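PDB 3TQT: D-alanine--D-alanine ligase from Coxiella burnetii, which joins two D-alanine molecules into D-alanyl-D-alanine at the expense of ATP, a step of peptidoglycan biosynthesis. Local coordinates for residues A[151-156]-A[312-317]; A[231-236]-A[327-332]. All coordinates share one frame; numbering follows the deposited sequence.

Contact 1 (A[151-156]-A[312-317]); sequences GGIPVV and VLVNEI
A single beta bridge between V155 and V314 lays the loop 151-156 against an edge strand, 312-318, of the five-stranded antiparallel sheet in the ATP-grasp part of the ligase. Two backbone hydrogen bonds make the bridge: V314 N to P154 O at 3.0 Å, nearly straight at 170°, and V156 N to V314 O, also 3.0 Å. The same V314 O receives a CA-H contact from V155. The touching parts run 68° apart end to end, consistent with a single bridge; beyond it side chains continue the contact. On one flank I153 CG2 meets V314 CG2 at 3.7 Å; V314 CG2, anti to its carbonyl carbon, also lies beside P154 O. Helix 277-293 covers this pair through I286. On the other flank L313 CD2 reaches the ring carbon P154 CB at 3.9 Å, and L313 CB packs on V156 CG2. The loop leaves helix 141-150 through a Schellman motif with G152, of positive phi, as C-prime residue. Further along, N315 and E316 form a classic beta bulge opposite D303; E316 and D303 are predicted magnesium ligands. N315 OD1 lies 3.5 Å from V156 CB, and K145 NZ binds both N315 OD1 and V156 O, tying loop and strand to the preceding helix.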
ATOM      1  N   GLY A 151     -16.128   0.880   9.885  1.00 20.43           N
ATOM      2  CA  GLY A 151     -16.075   2.007  10.801  1.00 27.56           C
ATOM      3  C   GLY A 151     -17.384   2.767  10.909  1.00 30.51           C
ATOM      4  O   GLY A 151     -17.431   3.845  11.496  1.00 32.92           O
ATOM      5  N   GLY A 152     -18.444   2.212  10.331  1.00 28.44           N
ATOM      6  CA  GLY A 152     -19.761   2.818  10.417  1.00 31.36           C
ATOM      7  C   GLY A 152     -20.055   3.910   9.405  1.00 31.81           C
ATOM      8  O   GLY A 152     -21.059   4.611   9.522  1.00 29.75           O
ATOM      9  N   ILE A 153     -19.195   4.074   8.406  1.00 19.65           N
ATOM     10  CA  ILE A 153     -19.479   5.067   7.381  1.00 22.11           C
ATOM     11  C   ILE A 153     -20.402   4.494   6.314  1.00 23.12           C
ATOM     12  O   ILE A 153     -20.178   3.403   5.806  1.00 23.36           O
ATOM     13  CB  ILE A 153     -18.193   5.674   6.790  1.00 27.87           C
ATOM     14  CG1 ILE A 153     -17.558   6.599   7.837  1.00 35.79           C
ATOM     15  CG2 ILE A 153     -18.488   6.442   5.504  1.00 25.59           C
ATOM     16  CD1 ILE A 153     -16.201   7.113   7.474  1.00 32.01           C
ATOM     17  N   PRO A 154     -21.470   5.228   5.996  1.00 27.35           N
ATOM     18  CA  PRO A 154     -22.474   4.776   5.024  1.00 30.54           C
ATOM     19  C   PRO A 154     -21.838   4.702   3.647  1.00 25.26           C
ATOM     20  O   PRO A 154     -21.271   5.704   3.213  1.00 23.10           O
ATOM     21  CB  PRO A 154     -23.517   5.898   5.039  1.00 36.36           C
ATOM     22  CG  PRO A 154     -23.209   6.717   6.266  1.00 39.59           C
ATOM     23  CD  PRO A 154     -21.741   6.585   6.496  1.00 29.56           C
ATOM     24  N   VAL A 155     -21.898   3.546   2.986  1.00 20.12           N
ATOM     25  CA  VAL A 155     -21.376   3.447   1.622  1.00 19.56           C
ATOM     26  C   VAL A 155     -22.394   2.801   0.685  1.00 22.80           C
ATOM     27  O   VAL A 155     -23.301   2.091   1.121  1.00 19.56           O
ATOM     28  CB  VAL A 155     -20.056   2.632   1.557  1.00 19.70           C
ATOM     29  CG1 VAL A 155     -19.029   3.226   2.504  1.00 19.35           C
ATOM     30  CG2 VAL A 155     -20.325   1.186   1.917  1.00 24.01           C
ATOM     31  N   VAL A 156     -22.248   3.072  -0.602  1.00 23.36           N
ATOM     32  CA  VAL A 156     -22.998   2.354  -1.619  1.00 24.59           C
ATOM     33  C   VAL A 156     -22.612   0.886  -1.508  1.00 23.88           C
ATOM     34  O   VAL A 156     -21.428   0.555  -1.467  1.00 21.39           O
ATOM     35  CB  VAL A 156     -22.663   2.876  -3.022  1.00 21.74           C
ATOM     36  CG1 VAL A 156     -23.382   2.043  -4.088  1.00 24.98           C
ATOM     37  CG2 VAL A 156     -23.044   4.356  -3.137  1.00 28.42           C
ATOM     38  N   VAL A 312     -26.824  10.161   2.406  1.00 27.37           N
ATOM     39  CA  VAL A 312     -25.475  10.431   1.932  1.00 23.93           C
ATOM     40  C   VAL A 312     -24.621   9.168   1.999  1.00 22.28           C
ATOM     41  O   VAL A 312     -24.430   8.588   3.068  1.00 24.97           O
ATOM     42  CB  VAL A 312     -24.842  11.568   2.746  1.00 20.92           C
ATOM     43  CG1 VAL A 312     -23.450  11.913   2.206  1.00 26.99           C
ATOM     44  CG2 VAL A 312     -25.749  12.788   2.713  1.00 25.49           C
ATOM     45  N   LEU A 313     -24.110   8.761   0.844  1.00 26.22           N
ATOM     46  CA  LEU A 313     -23.409   7.496   0.694  1.00 22.07           C
ATOM     47  C   LEU A 313     -22.062   7.705   0.029  1.00 21.69           C
ATOM     48  O   LEU A 313     -21.979   8.276  -1.064  1.00 23.97           O
ATOM     49  CB  LEU A 313     -24.224   6.543  -0.172  1.00 23.12           C
ATOM     50  CG  LEU A 313     -25.628   6.221   0.328  1.00 23.48           C
ATOM     51  CD1 LEU A 313     -26.376   5.361  -0.705  1.00 26.75           C
ATOM     52  CD2 LEU A 313     -25.543   5.525   1.692  1.00 29.06           C
ATOM     53  N   VAL A 314     -21.010   7.230   0.680  1.00 19.82           N
ATOM     54  CA  VAL A 314     -19.696   7.316   0.071  1.00 21.53           C
ATOM     55  C   VAL A 314     -19.635   6.282  -1.040  1.00 23.82           C
ATOM     56  O   VAL A 314     -20.050   5.140  -0.857  1.00 24.69           O
ATOM     57  CB  VAL A 314     -18.556   7.067   1.083  1.00 22.83           C
ATOM     58  CG1 VAL A 314     -17.225   7.083   0.364  1.00 18.66           C
ATOM     59  CG2 VAL A 314     -18.578   8.118   2.189  1.00 20.86           C
ATOM     60  N   ASN A 315     -19.142   6.686  -2.204  1.00 21.45           N
ATOM     61  CA  ASN A 315     -18.862   5.707  -3.247  1.00 20.91           C
ATOM     62  C   ASN A 315     -17.375   5.439  -3.426  1.00 20.05           C
ATOM     63  O   ASN A 315     -16.971   4.313  -3.709  1.00 23.14           O
ATOM     64  CB  ASN A 315     -19.436   6.145  -4.584  1.00 24.76           C
ATOM     65  CG  ASN A 315     -19.611   4.978  -5.541  1.00 36.03           C
ATOM     66  OD1 ASN A 315     -20.036   3.888  -5.136  1.00 34.24           O
ATOM     67  ND2 ASN A 315     -19.272   5.190  -6.808  1.00 37.24           N
ATOM     68  N   GLU A 316     -16.561   6.480  -3.278  1.00 17.73           N
ATOM     69  CA  GLU A 316     -15.152   6.356  -3.614  1.00 20.34           C
ATOM     70  C   GLU A 316     -14.338   7.451  -2.926  1.00 19.29           C
ATOM     71  O   GLU A 316     -14.850   8.530  -2.648  1.00 19.17           O
ATOM     72  CB  GLU A 316     -14.965   6.437  -5.141  1.00 25.08           C
ATOM     73  CG  GLU A 316     -13.523   6.334  -5.611  1.00 37.16           C
ATOM     74  CD  GLU A 316     -13.400   6.181  -7.128  1.00 37.67           C
ATOM     75  OE1 GLU A 316     -14.388   6.440  -7.842  1.00 35.84           O
ATOM     76  OE2 GLU A 316     -12.312   5.790  -7.605  1.00 40.00           O
ATOM     77  N   ILE A 317     -13.081   7.139  -2.625  1.00 14.77           N
ATOM     78  CA  ILE A 317     -12.109   8.149  -2.180  1.00 14.57           C
ATOM     79  C   ILE A 317     -10.954   8.164  -3.166  1.00 17.56           C
ATOM     80  O   ILE A 317     -10.325   7.138  -3.401  1.00 22.22           O
ATOM     81  CB  ILE A 317     -11.561   7.821  -0.771  1.00 13.72           C
ATOM     82  CG1 ILE A 317     -12.739   7.624   0.195  1.00 14.74           C
ATOM     83  CG2 ILE A 317     -10.587   8.945  -0.287  1.00 14.99           C
ATOM     84  CD1 ILE A 317     -12.338   7.201   1.588  1.00 21.13           C
TER

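Contact 2 (A[231-236]-A[327-332]); sequences ECAVLG and SMYPKM
With CG anti to the backbone N (chi1 -172°), Y329 extends its ring from helix 328-335 along A233 to the backbone of V234, while M332, its CG anti to the carbonyl carbon and its chain bent at chi3, folds its thioether onto E231 and A233. The contact packs this helix across a central strand, 228-236, of the antiparallel sheet in the ATP-grasp part of the fold; the local axes cross at -77° and approach to 7.8 Å. E231 and A233 point toward the helix, whereas C232 and V234 turn to the other face of the sheet, against helix 277-293. The small side chain of A233 allows close packing: its CB lies 3.4 Å from both CD1 and CE1 of Y329, and M332 CE reaches it at 4.0 Å. M332 SD is 3.3 Å from E231 O, and its methyl CE packs on E231 CB. The E231 side chain, which belongs to the predicted ATP site and lies beside the predicted magnesium ligand D303, crosses that of M328 at about a right angle, OE1 lying 3.2 Å from M328 CB. R301 is a long, weak ionic partner of OE1. Farther out the Y329 ring packs edge-to-face with W333, and F323 also meets it. L235 CB touches the phenol oxygen at 3.7 Å. Y329 OH donates to V234 O at 2.7 Å; this acceptor lies near the ring plane at its edge, but the hydroxyl stands 52° out of the carbonyl plane.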
ATOM      1  N   GLU A 231     -19.374  15.629  -4.655  1.00 21.03           N
ATOM      2  CA  GLU A 231     -17.976  15.439  -4.317  1.00 19.15           C
ATOM      3  C   GLU A 231     -17.571  16.444  -3.259  1.00 23.84           C
ATOM      4  O   GLU A 231     -18.192  17.494  -3.115  1.00 23.42           O
ATOM      5  CB  GLU A 231     -17.106  15.594  -5.555  1.00 21.68           C
ATOM      6  CG  GLU A 231     -17.518  14.688  -6.693  1.00 28.16           C
ATOM      7  CD  GLU A 231     -16.583  14.807  -7.870  1.00 29.47           C
ATOM      8  OE1 GLU A 231     -15.841  15.808  -7.925  1.00 30.30           O
ATOM      9  OE2 GLU A 231     -16.577  13.894  -8.717  1.00 30.99           O
ATOM     10  N   CYS A 232     -16.534  16.102  -2.509  1.00 19.10           N
ATOM     11  CA  CYS A 232     -16.047  16.975  -1.460  1.00 19.35           C
ATOM     12  C   CYS A 232     -14.537  16.826  -1.371  1.00 23.35           C
ATOM     13  O   CYS A 232     -14.014  15.713  -1.308  1.00 22.23           O
ATOM     14  CB  CYS A 232     -16.712  16.619  -0.129  1.00 20.23           C
ATOM     15  SG  CYS A 232     -16.257  17.692   1.242  1.00 27.09           S
ATOM     16  N   ALA A 233     -13.843  17.955  -1.396  1.00 22.28           N
ATOM     17  CA  ALA A 233     -12.393  17.956  -1.345  1.00 22.68           C
ATOM     18  C   ALA A 233     -11.975  18.046   0.107  1.00 25.67           C
ATOM     19  O   ALA A 233     -12.435  18.919   0.836  1.00 23.59           O
ATOM     20  CB  ALA A 233     -11.837  19.125  -2.126  1.00 22.94           C
ATOM     21  N   VAL A 234     -11.114  17.125   0.523  1.00 20.34           N
ATOM     22  CA  VAL A 234     -10.582  17.119   1.882  1.00 23.53           C
ATOM     23  C   VAL A 234      -9.096  17.469   1.856  1.00 21.07           C
ATOM     24  O   VAL A 234      -8.350  17.046   0.966  1.00 20.78           O
ATOM     25  CB  VAL A 234     -10.795  15.753   2.555  1.00 20.56           C
ATOM     26  CG1 VAL A 234     -10.204  15.741   3.970  1.00 17.36           C
ATOM     27  CG2 VAL A 234     -12.280  15.416   2.599  1.00 23.34           C
ATOM     28  N   LEU A 235      -8.680  18.267   2.828  1.00 19.11           N
ATOM     29  CA  LEU A 235      -7.290  18.701   2.916  1.00 20.15           C
ATOM     30  C   LEU A 235      -6.815  18.626   4.348  1.00 19.77           C
ATOM     31  O   LEU A 235      -7.473  19.128   5.262  1.00 22.44           O
ATOM     32  CB  LEU A 235      -7.175  20.134   2.433  1.00 20.45           C
ATOM     33  CG  LEU A 235      -5.828  20.824   2.597  1.00 19.84           C
ATOM     34  CD1 LEU A 235      -4.805  20.211   1.659  1.00 19.58           C
ATOM     35  CD2 LEU A 235      -6.025  22.305   2.297  1.00 25.18           C
ATOM     36  N   GLY A 236      -5.661  18.000   4.545  1.00 19.26           N
ATOM     37  CA  GLY A 236      -5.057  17.979   5.862  1.00 22.78           C
ATOM     38  C   GLY A 236      -4.362  16.668   6.141  1.00 21.64           C
ATOM     39  O   GLY A 236      -4.373  15.760   5.316  1.00 23.62           O
ATOM     40  N   SER A 327     -10.429  20.985 -12.805  1.00 28.50           N
ATOM     41  CA  SER A 327     -10.696  19.773 -12.043  1.00 27.76           C
ATOM     42  C   SER A 327     -11.403  20.084 -10.733  1.00 30.72           C
ATOM     43  O   SER A 327     -11.134  21.111 -10.099  1.00 24.71           O
ATOM     44  CB  SER A 327      -9.401  19.016 -11.768  1.00 25.62           C
ATOM     45  OG  SER A 327      -8.921  18.419 -12.953  1.00 26.73           O
ATOM     46  N   MET A 328     -12.291  19.180 -10.322  1.00 25.92           N
ATOM     47  CA  MET A 328     -13.129  19.416  -9.152  1.00 23.99           C
ATOM     48  C   MET A 328     -12.351  19.650  -7.864  1.00 24.26           C
ATOM     49  O   MET A 328     -12.730  20.497  -7.060  1.00 24.49           O
ATOM     50  CB  MET A 328     -14.158  18.291  -8.972  1.00 20.28           C
ATOM     51  CG  MET A 328     -15.369  18.432  -9.944  1.00 24.35           C
ATOM     52  SD  MET A 328     -16.293  19.947  -9.637  1.00 32.27           S
ATOM     53  CE  MET A 328     -17.158  19.550  -8.131  1.00 37.16           C
ATOM     54  N   TYR A 329     -11.273  18.904  -7.645  1.00 21.19           N
ATOM     55  CA  TYR A 329     -10.557  19.083  -6.385  1.00 22.92           C
ATOM     56  C   TYR A 329     -10.091  20.540  -6.174  1.00 24.85           C
ATOM     57  O   TYR A 329     -10.492  21.178  -5.211  1.00 22.14           O
ATOM     58  CB  TYR A 329      -9.408  18.086  -6.205  1.00 16.98           C
ATOM     59  CG  TYR A 329      -8.831  18.186  -4.809  1.00 17.38           C
ATOM     60  CD1 TYR A 329      -9.338  17.413  -3.766  1.00 20.20           C
ATOM     61  CD2 TYR A 329      -7.825  19.093  -4.525  1.00 16.39           C
ATOM     62  CE1 TYR A 329      -8.833  17.528  -2.477  1.00 24.56           C
ATOM     63  CE2 TYR A 329      -7.317  19.213  -3.247  1.00 23.84           C
ATOM     64  CZ  TYR A 329      -7.819  18.436  -2.231  1.00 21.70           C
ATOM     65  OH  TYR A 329      -7.308  18.575  -0.959  1.00 21.98           O
ATOM     66  N   PRO A 330      -9.259  21.073  -7.077  1.00 22.27           N
ATOM     67  CA  PRO A 330      -8.912  22.484  -6.884  1.00 29.78           C
ATOM     68  C   PRO A 330     -10.108  23.430  -7.011  1.00 25.79           C
ATOM     69  O   PRO A 330     -10.142  24.396  -6.257  1.00 29.78           O
ATOM     70  CB  PRO A 330      -7.891  22.759  -7.991  1.00 29.24           C
ATOM     71  CG  PRO A 330      -8.083  21.659  -8.993  1.00 21.21           C
ATOM     72  CD  PRO A 330      -8.495  20.466  -8.177  1.00 27.04           C
ATOM     73  N   LYS A 331     -11.047  23.175  -7.927  1.00 24.41           N
ATOM     74  CA  LYS A 331     -12.194  24.070  -8.088  1.00 26.60           C
ATOM     75  C   LYS A 331     -13.043  24.155  -6.818  1.00 27.03           C
ATOM     76  O   LYS A 331     -13.486  25.227  -6.436  1.00 23.51           O
ATOM     77  CB  LYS A 331     -13.073  23.648  -9.263  1.00 35.06           C
ATOM     78  CG  LYS A 331     -12.569  24.093 -10.612  1.00 52.17           C
ATOM     79  CD  LYS A 331     -13.538  23.655 -11.711  1.00 65.36           C
ATOM     80  CE  LYS A 331     -14.966  24.091 -11.402  1.00 74.92           C
ATOM     81  NZ  LYS A 331     -15.940  23.662 -12.450  1.00 79.34           N
ATOM     82  N   MET A 332     -13.283  23.023  -6.170  1.00 25.92           N
ATOM     83  CA  MET A 332     -14.036  23.037  -4.922  1.00 25.51           C
ATOM     84  C   MET A 332     -13.333  23.867  -3.849  1.00 25.09           C
ATOM     85  O   MET A 332     -13.971  24.667  -3.151  1.00 25.93           O
ATOM     86  CB  MET A 332     -14.292  21.617  -4.423  1.00 20.17           C
ATOM     87  CG  MET A 332     -15.408  20.928  -5.190  1.00 24.48           C
ATOM     88  SD  MET A 332     -15.847  19.344  -4.476  1.00 26.35           S
ATOM     89  CE  MET A 332     -14.469  18.323  -4.993  1.00 28.25           C
TER

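Contacts 1 and 2 are both buried and load the same five-stranded antiparallel sheet, the first at its edge strand 312-318, the second on the inner strand 228-236; strand 298-306 runs between the two. Their centres lie 17 Å apart and they do not touch, although strand 312-318 and helix 328-335 follow each other in the chain. The chemistry differs with place: the edge strand bonds through its backbone in contact 1, whereas the inner strand already pairs with both neighbours, and contact 2 works through one thioether (M332), an alanine, a glutamate and a tyrosine hydroxyl. N315, which touches V156 in contact 1, and E231 in contact 2 both have side chains near D303 of the predicted metal site.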